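Endoglucanase, family GH5 (Zobellia galactanivorans, PDB 6GL2) probably hydrolyses beta-1,4-glucosidic bonds in hemicelluloses such as mixed-linked glucan, as a family 5 glycoside hydrolase. Local coordinates at residues G7-F17 / G189-M197; I113-K124 / E168-V179. All coordinates share one frame; numbering follows the deposited sequence. Where two conformers were deposited one is given.

Interaction 1: residues G7-F17 / G189-M197; sequences GNMREIAPKEF and GNNAKRKIM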
loop_
_atom_site.group_PDB
_atom_site.type_symbol
_atom_site.label_atom_id
_atom_site.label_comp_id
_atom_site.label_asym_id
_atom_site.label_seq_id
_atom_site.Cartn_x
_atom_site.Cartn_y
_atom_site.Cartn_z
ATOM N N GLY A 7 -0.039 20.830 -9.440
ATOM C CA GLY A 7 0.289 20.050 -10.701
ATOM C C GLY A 7 1.782 19.867 -11.026
ATOM O O GLY A 7 2.079 19.340 -12.133
ATOM N N ASN A 8 2.711 20.303 -10.115
ATOM C CA ASN A 8 4.213 20.295 -10.389
ATOM C C ASN A 8 4.858 18.942 -10.138
ATOM O O ASN A 8 4.519 18.217 -9.177
ATOM C CB ASN A 8 5.059 21.490 -9.726
ATOM C CG ASN A 8 6.131 21.020 -8.651
ATOM N N MET A 9 5.711 18.589 -11.085
ATOM C CA MET A 9 6.568 17.434 -11.009
ATOM C C MET A 9 8.004 17.891 -10.772
ATOM O O MET A 9 8.722 18.424 -11.673
ATOM C CB MET A 9 6.513 16.585 -12.262
ATOM C CG MET A 9 5.082 16.322 -12.716
ATOM S SD MET A 9 4.163 15.306 -11.533
ATOM C CE MET A 9 4.988 13.714 -11.519
ATOM N N ARG A 10 8.484 17.637 -9.605
ATOM C CA ARG A 10 9.925 17.793 -9.330
ATOM C C ARG A 10 10.801 16.833 -10.080
ATOM O O ARG A 10 10.393 15.768 -10.486
ATOM C CB ARG A 10 10.190 17.652 -7.869
ATOM C CG ARG A 10 9.501 18.622 -6.931
ATOM C CD ARG A 10 9.559 18.199 -5.498
ATOM N NE ARG A 10 8.561 17.157 -5.196
ATOM C CZ ARG A 10 8.360 16.671 -3.990
ATOM N NH1 ARG A 10 9.079 17.046 -2.946
ATOM N NH2 ARG A 10 7.328 15.789 -3.845
ATOM N N GLU A 11 12.086 17.211 -10.232
ATOM C CA GLU A 11 13.124 16.244 -10.597
ATOM C C GLU A 11 13.595 15.808 -9.190
ATOM O O GLU A 11 14.159 16.587 -8.415
ATOM C CB GLU A 11 14.276 16.874 -11.416
ATOM C CG GLU A 11 13.844 17.328 -12.835
ATOM C CD GLU A 11 13.697 16.247 -13.871
ATOM O OE1 GLU A 11 13.436 16.583 -15.079
ATOM O OE2 GLU A 11 13.891 15.046 -13.554
ATOM N N ILE A 12 13.195 14.597 -8.784
ATOM C CA ILE A 12 13.452 14.069 -7.489
ATOM C C ILE A 12 13.640 12.583 -7.512
ATOM O O ILE A 12 12.832 11.860 -8.065
ATOM C CB ILE A 12 12.370 14.480 -6.467
ATOM C CG1 ILE A 12 12.751 14.093 -5.022
ATOM C CG2 ILE A 12 10.966 13.981 -6.901
ATOM C CD1 ILE A 12 11.867 14.687 -3.959
ATOM N N ALA A 13 14.740 12.116 -6.933
ATOM C CA ALA A 13 15.099 10.708 -6.931
ATOM C C ALA A 13 14.139 9.998 -5.940
ATOM O O ALA A 13 13.799 10.532 -4.881
ATOM C CB ALA A 13 16.567 10.525 -6.441
ATOM N N PRO A 14 13.816 8.748 -6.258
ATOM C CA PRO A 14 12.985 7.973 -5.296
ATOM C C PRO A 14 13.428 7.907 -3.855
ATOM O O PRO A 14 12.633 8.069 -2.949
ATOM C CB PRO A 14 12.913 6.605 -5.926
ATOM C CG PRO A 14 13.032 6.837 -7.365
ATOM C CD PRO A 14 14.028 7.997 -7.475
ATOM N N LYS A 15 14.736 7.810 -3.552
ATOM C CA LYS A 15 15.080 7.669 -2.151
ATOM C C LYS A 15 14.777 8.952 -1.358
ATOM O O LYS A 15 14.346 8.912 -0.181
ATOM C CB LYS A 15 16.518 7.222 -1.952
ATOM C CG LYS A 15 16.715 5.768 -2.406
ATOM C CD LYS A 15 18.088 5.207 -2.100
ATOM C CE LYS A 15 18.222 3.747 -2.551
ATOM N NZ LYS A 15 19.685 3.354 -2.436
ATOM N N GLU A 16 15.001 10.237 -2.026
ATOM C CA GLU A 16 14.647 11.448 -1.343
ATOM C C GLU A 16 13.108 11.622 -1.260
ATOM O O GLU A 16 12.626 12.201 -0.308
ATOM C CB GLU A 16 15.327 12.629 -2.003
ATOM C CG GLU A 16 15.124 13.921 -1.273
ATOM C CD GLU A 16 15.514 13.919 0.222
ATOM O OE1 GLU A 16 16.639 13.461 0.630
ATOM O OE2 GLU A 16 14.653 14.371 1.024
ATOM N N PHE A 17 12.435 11.243 -2.335
ATOM C CA PHE A 17 10.944 11.255 -2.315
ATOM C C PHE A 17 10.408 10.416 -1.159
ATOM O O PHE A 17 9.525 10.923 -0.419
ATOM C CB PHE A 17 10.533 10.770 -3.646
ATOM C CG PHE A 17 9.039 10.846 -3.897
ATOM C CD1 PHE A 17 8.164 9.814 -3.479
ATOM C CD2 PHE A 17 8.481 11.906 -4.606
ATOM C CE1 PHE A 17 6.813 9.900 -3.729
ATOM C CE2 PHE A 17 7.130 12.001 -4.867
ATOM C CZ PHE A 17 6.303 10.954 -4.438
ATOM N N GLY A 189 2.017 13.156 -20.152
ATOM C CA GLY A 189 1.928 14.240 -19.201
ATOM C C GLY A 189 2.649 13.883 -17.943
ATOM O O GLY A 189 3.743 13.298 -17.930
ATOM N N ASN A 190 2.106 14.324 -16.846
ATOM C CA ASN A 190 2.695 14.106 -15.543
ATOM C C ASN A 190 2.843 12.624 -15.248
ATOM O O ASN A 190 3.704 12.228 -14.372
ATOM C CB ASN A 190 1.941 14.743 -14.444
ATOM C CG ASN A 190 2.057 16.213 -14.410
ATOM O OD1 ASN A 190 2.831 16.839 -15.172
ATOM N ND2 ASN A 190 1.377 16.827 -13.461
ATOM N N ASN A 191 2.077 11.772 -15.886
ATOM C CA ASN A 191 2.150 10.363 -15.673
ATOM C C ASN A 191 3.404 9.679 -16.232
ATOM O O ASN A 191 3.721 8.545 -15.931
ATOM C CB ASN A 191 0.911 9.658 -16.213
ATOM C CG ASN A 191 -0.312 9.921 -15.378
ATOM O OD1 ASN A 191 -0.221 10.297 -14.229
ATOM N ND2 ASN A 191 -1.501 9.695 -15.981
ATOM N N ALA A 192 4.135 10.431 -17.081
ATOM C CA ALA A 192 5.413 9.903 -17.576
ATOM C C ALA A 192 6.473 9.899 -16.451
ATOM O O ALA A 192 7.342 9.023 -16.526
ATOM C CB ALA A 192 5.940 10.720 -18.813
ATOM N N LYS A 193 6.314 10.741 -15.435
ATOM C CA LYS A 193 7.286 11.008 -14.377
ATOM C C LYS A 193 6.834 10.594 -12.965
ATOM O O LYS A 193 7.638 10.482 -12.044
ATOM C CB LYS A 193 7.483 12.559 -14.317
ATOM C CG LYS A 193 7.709 13.303 -15.656
ATOM C CD LYS A 193 6.445 13.955 -16.252
ATOM C CE LYS A 193 6.780 14.463 -17.654
ATOM N NZ LYS A 193 8.172 15.006 -17.815
ATOM N N ARG A 194 5.512 10.359 -12.819
ATOM C CA ARG A 194 4.928 10.146 -11.501
ATOM C C ARG A 194 5.625 8.934 -10.807
ATOM O O ARG A 194 5.932 7.930 -11.487
ATOM C CB ARG A 194 3.396 9.809 -11.696
ATOM C CG ARG A 194 2.665 9.788 -10.365
ATOM C CD ARG A 194 1.172 9.574 -10.541
ATOM N NE ARG A 194 0.584 10.542 -11.470
ATOM C CZ ARG A 194 0.472 11.824 -11.231
ATOM N NH1 ARG A 194 0.027 12.613 -12.226
ATOM N NH2 ARG A 194 0.761 12.340 -10.060
ATOM N N LYS A 195 5.757 8.988 -9.521
ATOM C CA LYS A 195 6.257 7.816 -8.748
ATOM C C LYS A 195 5.216 6.707 -8.743
ATOM O O LYS A 195 4.009 6.966 -8.615
ATOM C CB LYS A 195 6.602 8.212 -7.330
ATOM C CG LYS A 195 7.800 9.179 -7.252
ATOM C CD LYS A 195 9.140 8.690 -7.791
ATOM C CE LYS A 195 10.156 9.850 -7.597
ATOM N NZ LYS A 195 10.267 10.732 -8.757
ATOM N N ILE A 196 5.664 5.473 -9.028
ATOM C CA ILE A 196 4.824 4.272 -9.057
ATOM C C ILE A 196 5.379 3.271 -8.080
ATOM O O ILE A 196 6.584 2.947 -8.150
ATOM C CB ILE A 196 4.722 3.687 -10.469
ATOM C CG1 ILE A 196 4.184 4.652 -11.473
ATOM C CG2 ILE A 196 3.838 2.440 -10.370
ATOM C CD1 ILE A 196 4.237 4.139 -12.873
ATOM N N MET A 197 4.621 2.763 -7.137
ATOM C CA MET A 197 4.958 1.719 -6.248
ATOM C C MET A 197 4.594 0.376 -6.815
ATOM O O MET A 197 3.409 0.113 -7.152
ATOM C CB MET A 197 4.233 1.968 -4.895
ATOM C CG MET A 197 4.862 3.043 -4.037
ATOM S SD MET A 197 3.761 3.554 -2.658
ATOM C CE MET A 197 3.457 1.965 -1.913
HETATM O O HOH W 1 3.491 19.646 -14.882
#

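Interaction 2: residues I113-K124 / E168-V179; sequences ILPTYEKADEVK and EGRDAVNQYHQV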
loop_
_atom_site.group_PDB
_atom_site.type_symbol
_atom_site.label_atom_id
_atom_site.label_comp_id
_atom_site.label_asym_id
_atom_site.label_seq_id
_atom_site.Cartn_x
_atom_site.Cartn_y
_atom_site.Cartn_z
ATOM N N ILE A 113 -7.541 -10.719 -11.307
ATOM C CA ILE A 113 -6.087 -10.573 -11.457
ATOM C C ILE A 113 -5.349 -11.847 -10.997
ATOM O O ILE A 113 -4.409 -11.848 -10.195
ATOM C CB ILE A 113 -5.499 -9.292 -10.753
ATOM C CG1 ILE A 113 -6.294 -8.066 -11.113
ATOM C CG2 ILE A 113 -4.011 -9.084 -11.113
ATOM C CD1 ILE A 113 -6.021 -6.827 -10.263
ATOM N N LEU A 114 -5.808 -12.995 -11.450
ATOM C CA LEU A 114 -5.230 -14.257 -10.972
ATOM C C LEU A 114 -3.923 -14.499 -11.664
ATOM O O LEU A 114 -3.876 -14.444 -12.891
ATOM C CB LEU A 114 -6.176 -15.410 -11.338
ATOM C CG LEU A 114 -7.231 -15.889 -10.313
ATOM C CD1 LEU A 114 -8.276 -16.878 -10.833
ATOM C CD2 LEU A 114 -6.556 -16.567 -9.147
ATOM N N PRO A 115 -2.815 -14.671 -10.920
ATOM C CA PRO A 115 -1.478 -14.817 -11.467
ATOM C C PRO A 115 -1.193 -16.285 -11.901
ATOM O O PRO A 115 -0.383 -16.990 -11.270
ATOM C CB PRO A 115 -0.584 -14.309 -10.356
ATOM C CG PRO A 115 -1.302 -14.719 -9.147
ATOM C CD PRO A 115 -2.791 -14.630 -9.454
ATOM N N THR A 116 -1.845 -16.693 -12.987
ATOM C CA THR A 116 -1.586 -18.005 -13.616
ATOM C C THR A 116 -1.433 -17.757 -15.095
ATOM O O THR A 116 -1.973 -16.801 -15.652
ATOM C CB THR A 116 -2.769 -18.989 -13.402
ATOM O OG1 THR A 116 -3.874 -18.530 -14.150
ATOM C CG2 THR A 116 -3.169 -19.108 -11.871
ATOM N N TYR A 117 -0.643 -18.638 -15.768
ATOM C CA TYR A 117 -0.474 -18.508 -17.264
ATOM C C TYR A 117 -1.823 -18.624 -17.955
ATOM O O TYR A 117 -2.028 -17.958 -18.964
ATOM C CB TYR A 117 0.562 -19.471 -17.825
ATOM C CG TYR A 117 1.947 -19.267 -17.286
ATOM C CD1 TYR A 117 2.469 -17.987 -17.142
ATOM C CD2 TYR A 117 2.759 -20.324 -16.929
ATOM C CE1 TYR A 117 3.739 -17.788 -16.655
ATOM C CE2 TYR A 117 4.074 -20.101 -16.438
ATOM C CZ TYR A 117 4.527 -18.834 -16.317
ATOM O OH TYR A 117 5.797 -18.483 -15.833
ATOM N N GLU A 118 -2.710 -19.450 -17.445
ATOM C CA GLU A 118 -4.053 -19.699 -17.987
ATOM C C GLU A 118 -4.826 -18.391 -18.072
ATOM O O GLU A 118 -5.552 -18.145 -19.037
ATOM C CB GLU A 118 -4.866 -20.697 -17.163
ATOM N N LYS A 119 -4.769 -17.556 -17.019
ATOM C CA LYS A 119 -5.564 -16.328 -16.968
ATOM C C LYS A 119 -4.806 -15.123 -17.406
ATOM O O LYS A 119 -5.430 -14.085 -17.598
ATOM C CB LYS A 119 -5.998 -16.108 -15.537
ATOM C CG LYS A 119 -6.932 -17.176 -14.983
ATOM C CD LYS A 119 -8.380 -17.010 -15.347
ATOM C CE LYS A 119 -9.272 -17.591 -14.228
ATOM N NZ LYS A 119 -10.741 -17.675 -14.525
ATOM N N ALA A 120 -3.492 -15.179 -17.489
ATOM C CA ALA A 120 -2.666 -13.991 -17.759
ATOM C C ALA A 120 -3.072 -13.152 -18.893
ATOM O O ALA A 120 -3.029 -11.933 -18.821
ATOM C CB ALA A 120 -1.168 -14.337 -17.855
ATOM N N ASP A 121 -3.422 -13.778 -20.016
ATOM C CA ASP A 121 -3.657 -12.969 -21.198
ATOM C C ASP A 121 -4.924 -12.048 -21.031
ATOM O O ASP A 121 -4.944 -10.846 -21.351
ATOM C CB ASP A 121 -3.648 -13.816 -22.513
ATOM C CG ASP A 121 -2.408 -14.874 -22.610
ATOM O OD1 ASP A 121 -1.173 -14.634 -22.292
ATOM O OD2 ASP A 121 -2.751 -16.020 -23.017
ATOM N N GLU A 122 -5.978 -12.573 -20.473
ATOM C CA GLU A 122 -7.173 -11.798 -20.162
ATOM C C GLU A 122 -6.907 -10.756 -19.051
ATOM O O GLU A 122 -7.380 -9.629 -19.117
ATOM C CB GLU A 122 -8.321 -12.732 -19.756
ATOM C CG GLU A 122 -9.648 -12.152 -19.393
ATOM N N VAL A 123 -6.128 -11.138 -18.054
ATOM C CA VAL A 123 -5.814 -10.199 -16.951
ATOM C C VAL A 123 -5.067 -9.031 -17.515
ATOM O O VAL A 123 -5.352 -7.880 -17.192
ATOM C CB VAL A 123 -5.028 -10.868 -15.821
ATOM C CG1 VAL A 123 -4.459 -9.796 -14.886
ATOM C CG2 VAL A 123 -5.860 -11.930 -15.130
ATOM N N LYS A 124 -4.072 -9.277 -18.379
ATOM C CA LYS A 124 -3.243 -8.190 -18.890
ATOM C C LYS A 124 -4.075 -7.290 -19.755
ATOM O O LYS A 124 -3.891 -6.052 -19.732
ATOM C CB LYS A 124 -2.062 -8.803 -19.678
ATOM C CG LYS A 124 -1.059 -9.429 -18.708
ATOM C CD LYS A 124 -0.089 -10.444 -19.353
ATOM C CE LYS A 124 0.846 -9.794 -20.334
ATOM N NZ LYS A 124 1.694 -10.880 -20.948
ATOM N N GLU A 168 5.534 -19.637 -11.481
ATOM C CA GLU A 168 4.513 -19.174 -12.386
ATOM C C GLU A 168 3.798 -17.917 -11.834
ATOM O O GLU A 168 3.595 -16.978 -12.541
ATOM C CB GLU A 168 3.506 -20.228 -12.632
ATOM C CG GLU A 168 2.221 -19.806 -13.368
ATOM C CD GLU A 168 1.154 -20.886 -13.468
ATOM O OE1 GLU A 168 1.150 -21.958 -12.730
ATOM O OE2 GLU A 168 0.196 -20.746 -14.234
ATOM N N GLY A 169 3.464 -17.954 -10.550
ATOM C CA GLY A 169 2.747 -16.828 -9.929
ATOM C C GLY A 169 3.649 -15.635 -9.936
ATOM O O GLY A 169 3.143 -14.519 -10.270
ATOM N N ARG A 170 4.934 -15.681 -9.589
ATOM C CA ARG A 170 5.801 -14.525 -9.586
ATOM C C ARG A 170 5.982 -14.007 -10.985
ATOM O O ARG A 170 6.126 -12.801 -11.187
ATOM C CB ARG A 170 7.145 -14.818 -8.966
ATOM C CG ARG A 170 7.037 -15.158 -7.483
ATOM C CD ARG A 170 8.380 -15.364 -6.772
ATOM N NE ARG A 170 9.157 -16.490 -7.279
ATOM C CZ ARG A 170 8.986 -17.714 -6.864
ATOM N NH1 ARG A 170 9.766 -18.669 -7.388
ATOM N NH2 ARG A 170 8.155 -18.074 -5.928
ATOM N N ASP A 171 6.096 -14.893 -11.974
ATOM C CA ASP A 171 6.232 -14.490 -13.356
ATOM C C ASP A 171 5.007 -13.710 -13.803
ATOM O O ASP A 171 5.186 -12.602 -14.396
ATOM C CB ASP A 171 6.380 -15.711 -14.266
ATOM C CG ASP A 171 7.745 -16.330 -14.262
ATOM O OD1 ASP A 171 8.702 -15.771 -13.728
ATOM O OD2 ASP A 171 7.817 -17.434 -14.878
ATOM N N ALA A 172 3.840 -14.228 -13.561
ATOM C CA ALA A 172 2.650 -13.527 -13.922
ATOM C C ALA A 172 2.531 -12.190 -13.224
ATOM O O ALA A 172 2.179 -11.184 -13.865
ATOM C CB ALA A 172 1.488 -14.420 -13.637
ATOM N N VAL A 173 2.802 -12.165 -11.904
ATOM C CA VAL A 173 2.767 -10.873 -11.227
ATOM C C VAL A 173 3.709 -9.881 -11.874
ATOM O O VAL A 173 3.331 -8.717 -12.086
ATOM C CB VAL A 173 3.035 -11.015 -9.710
ATOM C CG1 VAL A 173 3.280 -9.639 -9.104
ATOM C CG2 VAL A 173 1.816 -11.745 -9.135
ATOM N N ASN A 174 4.987 -10.241 -12.223
ATOM C CA ASN A 174 5.826 -9.341 -12.914
ATOM C C ASN A 174 5.187 -8.868 -14.245
ATOM O O ASN A 174 5.372 -7.676 -14.602
ATOM C CB ASN A 174 7.214 -9.973 -13.159
ATOM C CG ASN A 174 8.138 -9.898 -11.928
ATOM O OD1 ASN A 174 8.150 -8.917 -11.153
ATOM N ND2 ASN A 174 8.979 -10.959 -11.777
ATOM N N GLN A 175 4.556 -9.774 -14.960
ATOM C CA GLN A 175 3.924 -9.334 -16.202
ATOM C C GLN A 175 2.790 -8.330 -15.964
ATOM O O GLN A 175 2.587 -7.434 -16.799
ATOM C CB GLN A 175 3.370 -10.521 -16.957
ATOM C CG GLN A 175 4.471 -11.433 -17.524
ATOM C CD GLN A 175 3.929 -12.563 -18.272
ATOM O OE1 GLN A 175 2.905 -12.514 -18.888
ATOM N NE2 GLN A 175 4.625 -13.707 -18.160
ATOM N N TYR A 176 2.065 -8.536 -14.860
ATOM C CA TYR A 176 0.965 -7.621 -14.584
ATOM C C TYR A 176 1.478 -6.242 -14.177
ATOM O O TYR A 176 0.921 -5.219 -14.601
ATOM C CB TYR A 176 0.177 -8.194 -13.459
ATOM C CG TYR A 176 -0.554 -9.493 -13.778
ATOM C CD1 TYR A 176 -0.560 -9.987 -15.057
ATOM C CD2 TYR A 176 -1.107 -10.282 -12.820
ATOM C CE1 TYR A 176 -1.180 -11.209 -15.330
ATOM C CE2 TYR A 176 -1.741 -11.481 -13.041
ATOM C CZ TYR A 176 -1.721 -11.972 -14.344
ATOM O OH TYR A 176 -2.370 -13.216 -14.621
ATOM N N HIS A 177 2.589 -6.183 -13.469
ATOM C CA HIS A 177 3.227 -4.899 -13.204
ATOM C C HIS A 177 3.709 -4.261 -14.481
ATOM O O HIS A 177 3.682 -3.018 -14.641
ATOM C CB HIS A 177 4.353 -5.020 -12.199
ATOM C CG HIS A 177 3.861 -5.174 -10.768
ATOM N ND1 HIS A 177 2.966 -4.257 -10.184
ATOM C CD2 HIS A 177 4.117 -6.127 -9.827
ATOM C CE1 HIS A 177 2.828 -4.584 -8.930
ATOM N NE2 HIS A 177 3.479 -5.751 -8.693
ATOM N N GLN A 178 4.246 -5.075 -15.381
ATOM C CA GLN A 178 4.729 -4.545 -16.687
ATOM C C GLN A 178 3.582 -3.886 -17.446
ATOM O O GLN A 178 3.793 -2.729 -17.886
ATOM C CB GLN A 178 5.380 -5.681 -17.497
ATOM C CG GLN A 178 5.907 -5.236 -18.868
ATOM C CD GLN A 178 7.177 -4.496 -18.874
ATOM O OE1 GLN A 178 7.293 -3.455 -19.605
ATOM N NE2 GLN A 178 8.135 -4.936 -18.117
ATOM N N VAL A 179 2.469 -4.557 -17.548
ATOM C CA VAL A 179 1.281 -4.011 -18.232
ATOM C C VAL A 179 0.886 -2.697 -17.563
ATOM O O VAL A 179 0.485 -1.733 -18.230
ATOM C CB VAL A 179 0.099 -4.988 -18.184
ATOM C CG1 VAL A 179 -1.191 -4.287 -18.546
ATOM C CG2 VAL A 179 0.379 -6.157 -19.100
HETATM O O HOH W 2 -1.923 -21.908 -15.481
#

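Interaction 1: residues G7-F17 / G189-M197
The Phe17 ring carries Lys195 on one face: CG of the lysine stands 3.5 Å from the ring centroid and only 6° off the normal, a CH-pi contact made by aliphatic chain and not by charge. The lysine chain runs counter to the phenylalanine over that face, and bends at its second and fourth torsions bring its amine round to the carbonyl of Ile12, with 2.9 Å from NZ to O. The same ammonium has a second partner in Asn221 OD1, so the charge is gripped from two parts of the chain while its methylenes lie against Phe17 and, through CE, against the ring of Pro14. With an alanine in place of Phe17, the lysine chain would probably lose the surface that steers it and its amine would be freer to swing from Ile12 O.

Two more flat groups are the Asn190 amide and the Arg194 guanidinium. Asn190 sends ND2 to Gly7 O at 2.9 Å, the donor lying 36° above the carbonyl plane, and a water bridges that same oxygen to Asn190 OD1. Met9, bent at chi2 and chi3, runs across this amide with CG and SD, and its CE reaches Arg194 CA at 3.6 Å. The Arg194 guanidinium meets Asn191 OD1 edge-on and in plane through NE and NH1, and also binds Tyr141 O. Such an N-terminal segment, crossing the end of a parallel barrel where the chain leads into strand 196-199, illustrates how a TIM barrel can be closed at the N-terminal ends of its strands.

Interaction 2: residues I113-K124 / E168-V179
Tyr176 reaches from helix 168-179 to the carbonyl of Leu114, and its OH donates to Leu114 O at 2.6 Å. Its ring is closely surrounded: Val123 CG1 sits over the centre of one face, 3.5 Å from the centroid, while Ala172 O of its own helix lies above the opposite face toward the rim. Ala120 CA meets the ring in its plane at the hydroxyl end, and Lys124 CG comes up to the edge at CD1. Ile113 CG2 approaches CD2 obliquely.

Tyr117 makes the second aromatic contact. Glu168 CG lies over one face of the ring, offset toward the rim, and the glutamate chain, its first torsion (169°) turning CG away from the main-chain nitrogen and the rest extended, carries OE2 on to Tyr117 N. That bond, 2.7 Å long and nearly straight at 164°, uses the anti lone pair of OE2; a water links the same oxygen to Glu118 N. The carboxylate thus takes one amide of the first turn directly and a second through water, in the helix that Thr116 caps through OG1, and its negative charge would probably favour that helix end.

The helices run side by side in the same sense, the axes of 117-124 and 168-179 coming within 10.1 Å at 8° from parallel, as expected of successive outer helices of a beta/alpha barrel. Near their start Pro115, centre of an inverse gamma turn, packs CB against Ala172 and Val173, and its carbonyl receives a CA-H...O contact from Gly169. Farther along, Lys124 NZ bonds Gln175 OE1 at 2.9 Å, and its CG lies against Val179 CG2. In the next shell, Leu127 of the continuing helix 117-137 touches both Tyr176 and Val179, while Pro153 backs Val173.

In the fold
From the N terminus, residues 7-17 lead into helix 14-20 and the first strand, and wait until 189-197 for the partner of interaction 1, a closure spanning strands one to four. Within that long loop, interaction 2 closes a shorter one: the chain leaves strand 101-105, enters helix 117-137, passes strand 145-148 and returns in helix 167-186. The two contacts therefore nest and do not cross. Helix 167-186 is followed, through the 187-195 connection, by strand 196-199. The centres of interactions 1 and 2 lie about 26 Å apart; their nearest atoms, about 5 Å apart, do not touch. Interaction 1 ties the N-terminal segment to the barrel; interaction 2 pairs neighbouring outer helices.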